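Local coordinates for putative isocitrate dehydrogenase, NAD-dependent (Methylococcus capsulatus, PDB 6LKY), which probably catalyses the NAD-dependent oxidative decarboxylation of isocitrate, with a magnesium ion as cofactor, as a two-chain member of the isocitrate and isopropylmalate dehydrogenase family, at residues A[186-189]-A[190-194]; A[44-48]-A[49-53]. The protein carries 1 engineered substitution. One frame throughout, in Å; residues are numbered along the deposited sequence.

Contact 1 (A[186-189]-A[190-194]); sequences LEIG and REIAK
L186 lies under the guanidinium of R190, one turn further along helix 181-193. Its CD2 sits 3.9 Å from the guanidinium plane, over the centre of the group. Its CD1 approaches R190 NE at 3.8 Å. With CG anti to the backbone N (chi1 176°), the branched end of L186 is brought beneath the guanidinium. The backbone O of L186 accepts the R190 N-H at 2.9 Å, and R190 CG packs against the same oxygen. The arginine chain runs extended from CG to NE and carries its flat end across the leucine. There R190 NH2 forms a salt bridge with D203 of strand 200-205, and L186 also packs on V73 of the second subunit.

E187 accepts the E191 N-H through its backbone O at 3.0 Å. The two side chains lie side by side and point the same way, with E187 OE2 and E191 OE1 3.8 Å apart and their carboxylate planes 45° apart. E187 OE1 has a long, weak ion pair with K136 of the second subunit.

I188 packs on R147 and S150 of helix 147-163. Its CG2 meets I192 CD1 at 3.8 Å, and the two side chains run alongside each other. Its backbone O takes the I192 N-H at 2.9 Å.

The O of G189 accepts the A193 N-H in a more bent bond, 144° at the hydrogen, and A193 CB rests against that oxygen.

Four successive i to i+4 bonds therefore form one regular helical run in the beta-alpha-beta unit 168-205. The two isoleucines are buried and make an apolar contact with each other. On the glutamate side the like charges probably repel, and the lysine of the second subunit may ease this a little.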
# COMPACT_ATOMS: atom_id res chain seq x y z
N LEU A 186 10.79 6.24 13.06
CA LEU A 186 11.98 6.48 12.25
C LEU A 186 13.18 6.90 13.11
O LEU A 186 14.30 6.41 12.91
CB LEU A 186 11.67 7.56 11.20
CG LEU A 186 12.84 8.02 10.33
CD1 LEU A 186 13.43 6.84 9.55
CD2 LEU A 186 12.41 9.11 9.38
N GLU A 187 12.96 7.82 14.05
CA GLU A 187 14.05 8.30 14.90
C GLU A 187 14.65 7.17 15.72
O GLU A 187 15.88 7.03 15.82
CB GLU A 187 13.53 9.41 15.80
CG GLU A 187 14.52 9.91 16.84
CD GLU A 187 13.83 10.71 17.92
OE1 GLU A 187 13.19 11.72 17.57
OE2 GLU A 187 13.91 10.31 19.11
N ILE A 188 13.79 6.33 16.31
CA ILE A 188 14.28 5.19 17.06
C ILE A 188 15.04 4.23 16.14
O ILE A 188 16.10 3.69 16.53
CB ILE A 188 13.11 4.50 17.78
CG1 ILE A 188 12.65 5.38 18.95
CG2 ILE A 188 13.53 3.12 18.22
CD1 ILE A 188 11.30 5.00 19.54
N GLY A 189 14.53 4.00 14.93
CA GLY A 189 15.25 3.13 14.00
C GLY A 189 16.64 3.64 13.66
O GLY A 189 17.60 2.86 13.59
N ARG A 190 16.76 4.95 13.42
CA ARG A 190 18.07 5.53 13.15
C ARG A 190 19.01 5.36 14.33
O ARG A 190 20.21 5.09 14.14
CB ARG A 190 17.93 7.01 12.78
CG ARG A 190 17.33 7.18 11.41
CD ARG A 190 17.08 8.61 11.05
NE ARG A 190 16.78 8.70 9.62
CZ ARG A 190 16.29 9.77 9.03
NH1 ARG A 190 16.02 10.86 9.73
NH2 ARG A 190 16.06 9.75 7.72
N GLU A 191 18.50 5.50 15.55
CA GLU A 191 19.37 5.31 16.71
C GLU A 191 19.82 3.86 16.82
O GLU A 191 21.01 3.57 16.99
CB GLU A 191 18.67 5.78 17.99
CG GLU A 191 18.69 7.29 18.14
CD GLU A 191 17.67 7.83 19.14
OE1 GLU A 191 17.50 9.07 19.19
OE2 GLU A 191 17.03 7.03 19.87
N ILE A 192 18.89 2.92 16.65
CA ILE A 192 19.22 1.50 16.82
C ILE A 192 20.14 1.01 15.71
O ILE A 192 20.96 0.11 15.93
CB ILE A 192 17.92 0.68 16.91
CG1 ILE A 192 17.28 0.86 18.29
CG2 ILE A 192 18.16 -0.81 16.56
CD1 ILE A 192 15.91 0.22 18.43
N ALA A 193 20.05 1.60 14.51
CA ALA A 193 20.89 1.16 13.40
C ALA A 193 22.37 1.28 13.72
O ALA A 193 23.19 0.51 13.20
CB ALA A 193 20.56 1.97 12.14
N LYS A 194 22.74 2.25 14.56
CA LYS A 194 24.14 2.45 14.91
C LYS A 194 24.68 1.33 15.80
O LYS A 194 25.90 1.16 15.89
CB LYS A 194 24.31 3.82 15.56
CG LYS A 194 23.99 4.95 14.56
CD LYS A 194 24.32 6.35 15.06
CE LYS A 194 23.58 6.68 16.35
NZ LYS A 194 23.32 8.14 16.45

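Contact 2 (A[44-48]-A[49-53]); sequences EKFGT and PLPDA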
# COMPACT_ATOMS: atom_id res chain seq x y z
N GLU A 44 -20.30 -19.29 15.86
CA GLU A 44 -21.43 -20.14 15.51
C GLU A 44 -21.56 -21.30 16.49
O GLU A 44 -22.68 -21.74 16.77
CB GLU A 44 -21.29 -20.63 14.07
CG GLU A 44 -21.62 -19.53 13.06
CD GLU A 44 -21.20 -19.89 11.65
OE1 GLU A 44 -20.48 -20.90 11.47
OE2 GLU A 44 -21.59 -19.14 10.72
N LYS A 45 -20.44 -21.77 17.04
CA LYS A 45 -20.47 -22.99 17.83
C LYS A 45 -20.62 -22.69 19.32
O LYS A 45 -21.34 -23.40 20.02
CB LYS A 45 -19.20 -23.80 17.58
CG LYS A 45 -19.19 -25.25 18.06
CD LYS A 45 -17.80 -25.81 17.73
CE LYS A 45 -17.67 -27.32 17.90
NZ LYS A 45 -18.70 -27.86 18.80
N PHE A 46 -19.94 -21.64 19.81
CA PHE A 46 -19.88 -21.32 21.22
C PHE A 46 -20.44 -19.95 21.57
O PHE A 46 -20.46 -19.59 22.75
CB PHE A 46 -18.44 -21.41 21.73
CG PHE A 46 -17.84 -22.78 21.59
CD1 PHE A 46 -18.25 -23.82 22.41
CD2 PHE A 46 -16.88 -23.03 20.62
CE1 PHE A 46 -17.70 -25.09 22.28
CE2 PHE A 46 -16.33 -24.30 20.48
CZ PHE A 46 -16.73 -25.33 21.31
N GLY A 47 -20.87 -19.16 20.59
CA GLY A 47 -21.38 -17.84 20.89
C GLY A 47 -20.35 -16.78 21.25
O GLY A 47 -20.75 -15.68 21.67
N THR A 48 -19.05 -17.07 21.11
CA THR A 48 -17.97 -16.10 21.33
C THR A 48 -16.88 -16.29 20.28
O THR A 48 -16.56 -17.43 19.93
CB THR A 48 -17.33 -16.26 22.72
OG1 THR A 48 -16.10 -15.51 22.75
CG2 THR A 48 -17.01 -17.71 22.99
N PRO A 49 -16.27 -15.20 19.80
CA PRO A 49 -15.20 -15.37 18.79
C PRO A 49 -13.88 -15.91 19.35
O PRO A 49 -13.06 -16.40 18.58
CB PRO A 49 -15.03 -13.96 18.20
CG PRO A 49 -15.50 -13.03 19.29
CD PRO A 49 -16.59 -13.78 20.04
N LEU A 50 -13.66 -15.85 20.66
CA LEU A 50 -12.42 -16.35 21.25
C LEU A 50 -12.75 -16.99 22.58
O LEU A 50 -12.69 -16.35 23.63
CB LEU A 50 -11.40 -15.22 21.44
CG LEU A 50 -9.91 -15.48 21.17
CD1 LEU A 50 -9.05 -14.52 21.98
CD2 LEU A 50 -9.50 -16.89 21.45
N PRO A 51 -13.14 -18.27 22.58
CA PRO A 51 -13.36 -18.97 23.85
C PRO A 51 -12.12 -18.89 24.72
O PRO A 51 -10.99 -18.94 24.21
CB PRO A 51 -13.68 -20.41 23.43
CG PRO A 51 -14.06 -20.34 21.99
CD PRO A 51 -13.36 -19.14 21.41
N ASP A 52 -12.34 -18.74 26.03
CA ASP A 52 -11.23 -18.72 26.98
C ASP A 52 -10.35 -19.95 26.84
O ASP A 52 -9.12 -19.85 26.97
CB ASP A 52 -11.77 -18.64 28.42
CG ASP A 52 -12.14 -17.22 28.83
OD1 ASP A 52 -11.53 -16.26 28.30
OD2 ASP A 52 -13.05 -17.08 29.67
N ALA A 53 -10.95 -21.11 26.59
CA ALA A 53 -10.18 -22.34 26.48
C ALA A 53 -9.15 -22.28 25.35
O ALA A 53 -8.06 -22.85 25.47
CB ALA A 53 -11.12 -23.53 26.30
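L50 N and T48 OG1 form the one hydrogen bond between the two segments. L50 N donates to the hydroxyl at 3.2 Å, with an angle of 156° at the hydrogen. The hydroxyl reaches forward over P49 because OG1 is anti to the backbone N of T48 (chi1 167°). This is the geometry of an ST turn, closed from a threonine side chain to the backbone N-H two residues on. P49 between them has no N-H to give, although its N lies 3.0 Å from T48 OG1.

The apolar contacts fall on P51. The CG of P51 touches two side chains of 44-48. It is 4.1 Å from F46 CD2, and the phenylalanine and proline side chains cross at about a right angle. The same CG is 4.1 Å from T48 CG2. The threonine methyl also comes within 3.9 Å of P51 N, so the two branches of T48 divide the work: oxygen to L50, methyl to P51. Within its own segment, K45 CG lies over one face of the F46 ring, offset toward its rim. A valine in place of T48 would probably leave L50 N without this acceptor and let the turn around P49 flex more.

The backbone shape suits a link between helices. G47 leaves helix 39-46 with phi 75°, a value that favours glycine. P51 takes the N-cap position of helix 52-61. Segments 44-48 and 49-53 thus form the connection between these two helices. P49 bonds through its backbone to G39 and packs on V43, while P51 touches A42. P49 and L50 rest on V80, and L50 also meets T83 and L84, all of helix 80-87.

Contact 2 comes first along the chain and contact 1 follows it, with more than 130 residues between. Their centres are 42 Å apart and their nearest atoms about 28 Å, so they do not touch. Both belong to connections between strands of the mixed beta-sheet, near its two outermost strands, 31-35 and 200-205. Contact 2 joins helices 39-46 and 52-61, which come between strands 31-35 and 63-66. Contact 1 lies on helix 181-193, between strands 168-173 and 200-205. The side chain of R190 is about 11 Å, and that of P49 about 12 Å, from a bound NAD. The two thus belong to separate parts of the fold, and only 186-194 lies at the subunit interface.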